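Local coordinates for hypothetical protein (PDB 2P7H), which is probably an S-adenosylmethionine-dependent methyltransferase with a Rossmann-like fold, its substrate being unknown, at residues Leu46-Ser51 and Asn106-His111; Lys53-Ser58 and Gln81-Asp86. All coordinates share one frame; numbering follows the deposited sequence.

Interaction 1: residues Leu46-Ser51 and Asn106-His111; sequences LLELGS and NIVLTH. With TRS (2-amino-2-hydroxymethyl-propane-1,3-diol), chain O.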
loop_
_atom_site.group_PDB
_atom_site.type_symbol
_atom_site.label_atom_id
_atom_site.label_comp_id
_atom_site.label_asym_id
_atom_site.label_seq_id
_atom_site.Cartn_x
_atom_site.Cartn_y
_atom_site.Cartn_z
ATOM N N LEU C 46 -4.595 -33.056 12.356
ATOM C CA LEU C 46 -3.689 -31.915 12.212
ATOM C C LEU C 46 -2.284 -32.401 12.502
ATOM O O LEU C 46 -2.078 -33.221 13.419
ATOM C CB LEU C 46 -4.039 -30.791 13.165
ATOM C CG LEU C 46 -3.135 -29.551 12.986
ATOM C CD1 LEU C 46 -3.957 -28.310 12.982
ATOM C CD2 LEU C 46 -2.072 -29.515 14.086
ATOM N N LEU C 47 -1.340 -31.922 11.702
ATOM C CA LEU C 47 0.081 -32.164 11.918
ATOM C C LEU C 47 0.708 -30.819 12.237
ATOM O O LEU C 47 0.621 -29.897 11.424
ATOM C CB LEU C 47 0.718 -32.702 10.659
ATOM C CG LEU C 47 2.223 -32.929 10.655
ATOM C CD1 LEU C 47 2.650 -33.891 11.757
ATOM C CD2 LEU C 47 2.633 -33.499 9.265
ATOM N N GLU C 48 1.364 -30.715 13.384
ATOM C CA GLU C 48 2.100 -29.497 13.781
ATOM C C GLU C 48 3.598 -29.749 13.676
ATOM O O GLU C 48 4.148 -30.551 14.413
ATOM C CB GLU C 48 1.756 -29.054 15.201
ATOM C CG GLU C 48 2.334 -27.696 15.529
ATOM C CD GLU C 48 2.223 -27.299 16.978
ATOM O OE1 GLU C 48 1.677 -28.074 17.805
ATOM O OE2 GLU C 48 2.703 -26.186 17.294
ATOM N N LEU C 49 4.244 -29.101 12.692
ATOM C CA LEU C 49 5.673 -29.293 12.444
ATOM C C LEU C 49 6.476 -28.249 13.204
ATOM O O LEU C 49 6.299 -27.039 13.030
ATOM C CB LEU C 49 5.963 -29.184 10.937
ATOM C CG LEU C 49 5.412 -30.342 10.116
ATOM C CD1 LEU C 49 5.534 -30.019 8.597
ATOM C CD2 LEU C 49 6.109 -31.697 10.508
ATOM N N GLY C 50 7.381 -28.700 14.046
ATOM C CA GLY C 50 8.135 -27.806 14.884
ATOM C C GLY C 50 7.322 -27.311 16.057
ATOM O O GLY C 50 7.217 -26.126 16.256
ATOM N N SER C 51 6.842 -28.234 16.883
ATOM C CA SER C 51 5.842 -27.925 17.884
ATOM C C SER C 51 6.504 -27.403 19.185
ATOM O O SER C 51 5.835 -26.842 20.083
ATOM C CB SER C 51 4.990 -29.173 18.130
ATOM O OG SER C 51 5.819 -30.307 18.382
ATOM N N ASN C 106 -4.771 -31.021 7.863
ATOM C CA ASN C 106 -4.233 -29.727 8.194
ATOM C C ASN C 106 -2.774 -29.914 8.630
ATOM O O ASN C 106 -2.485 -30.793 9.409
ATOM C CB ASN C 106 -5.032 -29.073 9.325
ATOM C CG ASN C 106 -6.487 -29.001 9.033
ATOM O OD1 ASN C 106 -6.995 -27.976 8.526
ATOM N ND2 ASN C 106 -7.190 -30.100 9.317
ATOM N N ILE C 107 -1.887 -29.101 8.082
ATOM C CA ILE C 107 -0.502 -29.062 8.531
ATOM C C ILE C 107 -0.125 -27.636 8.870
ATOM O O ILE C 107 -0.354 -26.725 8.070
ATOM C CB ILE C 107 0.418 -29.607 7.443
ATOM C CG1 ILE C 107 -0.052 -31.014 7.072
ATOM C CG2 ILE C 107 1.933 -29.550 7.898
ATOM C CD1 ILE C 107 0.909 -31.756 6.055
ATOM N N VAL C 108 0.546 -27.472 10.001
ATOM C CA VAL C 108 0.878 -26.159 10.536
ATOM C C VAL C 108 2.377 -26.018 10.524
ATOM O O VAL C 108 3.052 -26.878 11.036
ATOM C CB VAL C 108 0.249 -25.957 11.951
ATOM C CG1 VAL C 108 0.818 -24.762 12.624
ATOM C CG2 VAL C 108 -1.296 -25.828 11.812
ATOM N N LEU C 109 2.889 -25.005 9.814
ATOM C CA LEU C 109 4.343 -24.695 9.797
ATOM C C LEU C 109 4.479 -23.192 10.073
ATOM O O LEU C 109 4.491 -22.367 9.144
ATOM C CB LEU C 109 4.974 -25.066 8.451
ATOM C CG LEU C 109 6.507 -25.122 8.364
ATOM C CD1 LEU C 109 7.167 -26.207 9.245
ATOM C CD2 LEU C 109 6.943 -25.248 6.899
ATOM N N THR C 110 4.567 -22.862 11.354
ATOM C CA THR C 110 4.532 -21.465 11.780
ATOM C C THR C 110 5.843 -21.106 12.480
ATOM O O THR C 110 6.228 -21.731 13.535
ATOM C CB THR C 110 3.301 -21.139 12.663
ATOM O OG1 THR C 110 3.451 -21.736 13.959
ATOM C CG2 THR C 110 1.982 -21.593 11.984
ATOM N N HIS C 111 6.555 -20.130 11.870
ATOM C CA HIS C 111 7.859 -19.621 12.333
ATOM C C HIS C 111 8.861 -20.746 12.459
ATOM O O HIS C 111 9.646 -20.833 13.433
ATOM C CB HIS C 111 7.725 -18.793 13.618
ATOM C CG HIS C 111 7.009 -17.482 13.417
ATOM N ND1 HIS C 111 7.375 -16.322 14.062
ATOM C CD2 HIS C 111 5.992 -17.143 12.590
ATOM C CE1 HIS C 111 6.574 -15.336 13.685
ATOM N NE2 HIS C 111 5.714 -15.807 12.799
HETATM C C TRS O . 5.665 -23.014 16.821
HETATM C C1 TRS O . 6.244 -23.570 18.141
HETATM C C2 TRS O . 5.577 -21.484 16.845
HETATM C C3 TRS O . 4.225 -23.555 16.588
HETATM N N TRS O . 6.628 -23.366 15.766
HETATM O O1 TRS O . 5.487 -23.186 19.286
HETATM O O2 TRS O . 6.849 -20.923 17.115
HETATM O O3 TRS O . 4.041 -24.646 15.687
HETATM O O HOH W 1 4.654 -25.073 13.268
#
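The first and fourth strands of a Rossmann-like methyltransferase sheet meet in parallel, Leu47 bridging Ile107 and Glu48 bridging Val108. Leu47 N donates to Asn106 O (2.8 Å), Val108 N to Leu47 O (2.8 Å) and Leu49 N to Val108 O (3.0 Å). On one face Leu47 and Ile107 lie side by side, and Leu49 CD1 reaches Ile107 CG2 (3.7 Å). Leu109, its CG anti to the backbone N (chi1 -166°), brings CD1 against Leu49 CB at 3.6 Å. On the other face Leu46 CD1 packs on Val108 CG2, and helix 55-60 covers them with Leu60 and Phe56. Leu46-Ser51 carries the acidic strand end and the start of the glycine-containing loop of methyltransferase motif I. Where the strands part beyond Leu49, a water bridges them, donating to Leu49 O (2.6 Å) and, at longer range, to Val108 O, and accepting from Thr110 N. It meets O3 of a bound Tris, probably from the crystallisation liquor. That hydroxyl donates to Glu48 OE2 (2.6 Å), while the Tris nitrogen donates to Thr110 O (2.8 Å) and to Gly50 O, in the cleft where relatives bind S-adenosylmethionine. Glu48 OE1 turns to Thr57 in a probable hydrogen bond.

Interaction 2: residues Lys53-Ser58 and Gln81-Asp86; sequences KGDFTS and QGRLKD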
loop_
_atom_site.group_PDB
_atom_site.type_symbol
_atom_site.label_atom_id
_atom_site.label_comp_id
_atom_site.label_asym_id
_atom_site.label_seq_id
_atom_site.Cartn_x
_atom_site.Cartn_y
_atom_site.Cartn_z
ATOM N N LYS C 53 7.687 -26.435 22.556
ATOM C CA LYS C 53 7.280 -26.704 23.944
ATOM C C LYS C 53 5.783 -26.806 24.080
ATOM O O LYS C 53 5.270 -26.846 25.170
ATOM C CB LYS C 53 7.796 -25.610 24.894
ATOM C CG LYS C 53 9.322 -25.542 24.959
ATOM C CD LYS C 53 9.858 -25.283 26.342
ATOM C CE LYS C 53 9.751 -23.835 26.754
ATOM N NZ LYS C 53 10.672 -23.617 27.913
ATOM N N GLY C 54 5.065 -26.832 22.969
ATOM C CA GLY C 54 3.615 -27.024 23.010
ATOM C C GLY C 54 2.770 -25.783 23.256
ATOM O O GLY C 54 1.555 -25.883 23.453
ATOM N N ASP C 55 3.396 -24.615 23.226
ATOM C CA ASP C 55 2.686 -23.353 23.478
ATOM C C ASP C 55 1.606 -23.108 22.439
ATOM O O ASP C 55 0.507 -22.686 22.789
ATOM C CB ASP C 55 3.668 -22.178 23.513
ATOM C CG ASP C 55 4.716 -22.325 24.615
ATOM O OD1 ASP C 55 4.333 -22.378 25.796
ATOM O OD2 ASP C 55 5.923 -22.431 24.299
ATOM N N PHE C 56 1.879 -23.417 21.169
ATOM C CA PHE C 56 0.864 -23.214 20.121
ATOM C C PHE C 56 -0.068 -24.418 20.094
ATOM O O PHE C 56 -1.271 -24.276 19.919
ATOM C CB PHE C 56 1.525 -23.007 18.755
ATOM C CG PHE C 56 0.610 -22.383 17.708
ATOM C CD1 PHE C 56 0.030 -21.153 17.917
ATOM C CD2 PHE C 56 0.345 -23.046 16.518
ATOM C CE1 PHE C 56 -0.793 -20.572 16.980
ATOM C CE2 PHE C 56 -0.487 -22.474 15.573
ATOM C CZ PHE C 56 -1.069 -21.244 15.807
ATOM N N THR C 57 0.489 -25.617 20.287
ATOM C CA THR C 57 -0.324 -26.822 20.385
ATOM C C THR C 57 -1.500 -26.658 21.370
ATOM O O THR C 57 -2.608 -27.107 21.090
ATOM C CB THR C 57 0.519 -28.034 20.818
ATOM O OG1 THR C 57 1.821 -27.934 20.235
ATOM C CG2 THR C 57 -0.155 -29.370 20.412
ATOM N N SER C 58 -1.277 -26.026 22.516
ATOM C CA SER C 58 -2.366 -25.855 23.492
ATOM C C SER C 58 -3.571 -25.165 22.864
ATOM O O SER C 58 -4.715 -25.576 23.084
ATOM C CB SER C 58 -1.894 -25.112 24.748
ATOM O OG SER C 58 -1.560 -23.769 24.485
ATOM N N GLN C 81 4.745 -32.516 26.554
ATOM C CA GLN C 81 4.009 -33.712 26.990
ATOM C C GLN C 81 3.436 -33.568 28.408
ATOM O O GLN C 81 2.364 -34.095 28.716
ATOM C CB GLN C 81 4.928 -34.930 26.901
ATOM C CG GLN C 81 4.283 -36.141 26.293
ATOM C CD GLN C 81 5.290 -37.169 25.813
ATOM O OE1 GLN C 81 6.390 -36.835 25.360
ATOM N NE2 GLN C 81 4.907 -38.433 25.895
ATOM N N GLY C 82 4.141 -32.823 29.256
ATOM C CA GLY C 82 3.685 -32.534 30.610
ATOM C C GLY C 82 2.627 -31.444 30.757
ATOM O O GLY C 82 2.063 -31.296 31.837
ATOM N N ARG C 83 2.336 -30.678 29.707
ATOM C CA ARG C 83 1.391 -29.571 29.846
ATOM C C ARG C 83 0.184 -29.604 28.891
ATOM O O ARG C 83 -0.653 -28.707 28.933
ATOM C CB ARG C 83 2.121 -28.212 29.772
ATOM C CG ARG C 83 3.006 -27.957 28.539
ATOM C CD ARG C 83 2.249 -27.407 27.319
ATOM N NE ARG C 83 2.441 -25.963 27.107
ATOM C CZ ARG C 83 1.535 -25.013 27.358
ATOM N NH1 ARG C 83 0.333 -25.304 27.851
ATOM N NH2 ARG C 83 1.830 -23.746 27.115
ATOM N N LEU C 84 0.073 -30.632 28.057
ATOM C CA LEU C 84 -1.012 -30.709 27.076
ATOM C C LEU C 84 -2.003 -31.823 27.422
ATOM O O LEU C 84 -1.659 -32.753 28.140
ATOM C CB LEU C 84 -0.421 -30.942 25.678
ATOM C CG LEU C 84 0.507 -29.836 25.155
ATOM C CD1 LEU C 84 1.039 -30.201 23.798
ATOM C CD2 LEU C 84 -0.195 -28.513 25.067
ATOM N N LYS C 85 -3.225 -31.735 26.906
ATOM C CA LYS C 85 -4.214 -32.801 27.104
ATOM C C LYS C 85 -3.859 -34.016 26.256
ATOM O O LYS C 85 -2.972 -33.959 25.395
ATOM C CB LYS C 85 -5.627 -32.342 26.719
ATOM C CG LYS C 85 -6.160 -31.131 27.484
ATOM C CD LYS C 85 -7.223 -30.396 26.669
ATOM N N ASP C 86 -4.567 -35.118 26.503
ATOM C CA ASP C 86 -4.451 -36.314 25.677
ATOM C C ASP C 86 -4.931 -36.046 24.249
ATOM O O ASP C 86 -5.562 -35.013 23.966
ATOM C CB ASP C 86 -5.246 -37.471 26.290
ATOM C CG ASP C 86 -4.602 -38.024 27.560
ATOM O OD1 ASP C 86 -3.357 -37.955 27.688
ATOM O OD2 ASP C 86 -5.347 -38.540 28.429
#
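Arg83 and Asp55 form a salt bridge, Arg83 NH2 donating to Asp55 OD1 at 3.1 Å with an N-H...O angle of 161°. The oxygen lies in the guanidinium plane, but the donor comes to its anti side, 29° out of the carboxylate plane. The two flat groups stand nearly perpendicular, and the pairing is single, through NH2 and OD1. Arg83 gets there by a folded route: CG sits between the backbone N and carbonyl carbon (chi1 54°), and the chain bends again at the next two torsions. This lays the guanidinium over the chain leading into helix 55-60, with Gly54 O and Ser58 CB over one face and Lys53 O near an edge.

Beside it, Leu84 supplies the apolar part. Its CD1 meets Thr57 CG2 (3.7 Å), the two side chains crossing at about a right angle, while CD2 rests on Gly54 O (3.5 Å) and on Ser58 CB (3.8 Å). Lys53-Ser58 is the end of the glycine-containing loop of the first methyltransferase motif and the entry into the helix that follows the first strand of the fold. Gly54, at positive phi and without a side chain, lets Leu84 and Arg83 lie close over the loop. Within the turn Ser58 N donates to Gly54 O (3.0 Å), and Ser58 OG donates to Asp55 O (2.9 Å) from above the carbonyl plane.

Further out, Lys53 O accepts a hydrogen bond from His79 of helix 74-81, and in the loop after that helix Lys85 O accepts one from Gln61. Tyr90 of strand 88-92 touches Leu84, while Ile67, Cys69 and Ile88 of the sheet pack against Thr57.

Interaction 1 is a fully buried strand pairing at the middle of the sheet, whereas interaction 2, with its centre about 17 Å from that of the chain, is only partly buried. The first relies on regular backbone hydrogen bonds and aliphatic packing on two faces; the second has one salt bridge, a leucine and the backbone carbonyl oxygens of Lys53 and Gly54 ahead of helix 55-60. Strand 46-49 runs through the glycine-containing loop into helix 55-60, so the two contacts hold successive parts of one beta-alpha unit. They meet directly where Glu48 faces Thr57 and where Phe56 CE2 packs on Val108 CG1 (4.0 Å).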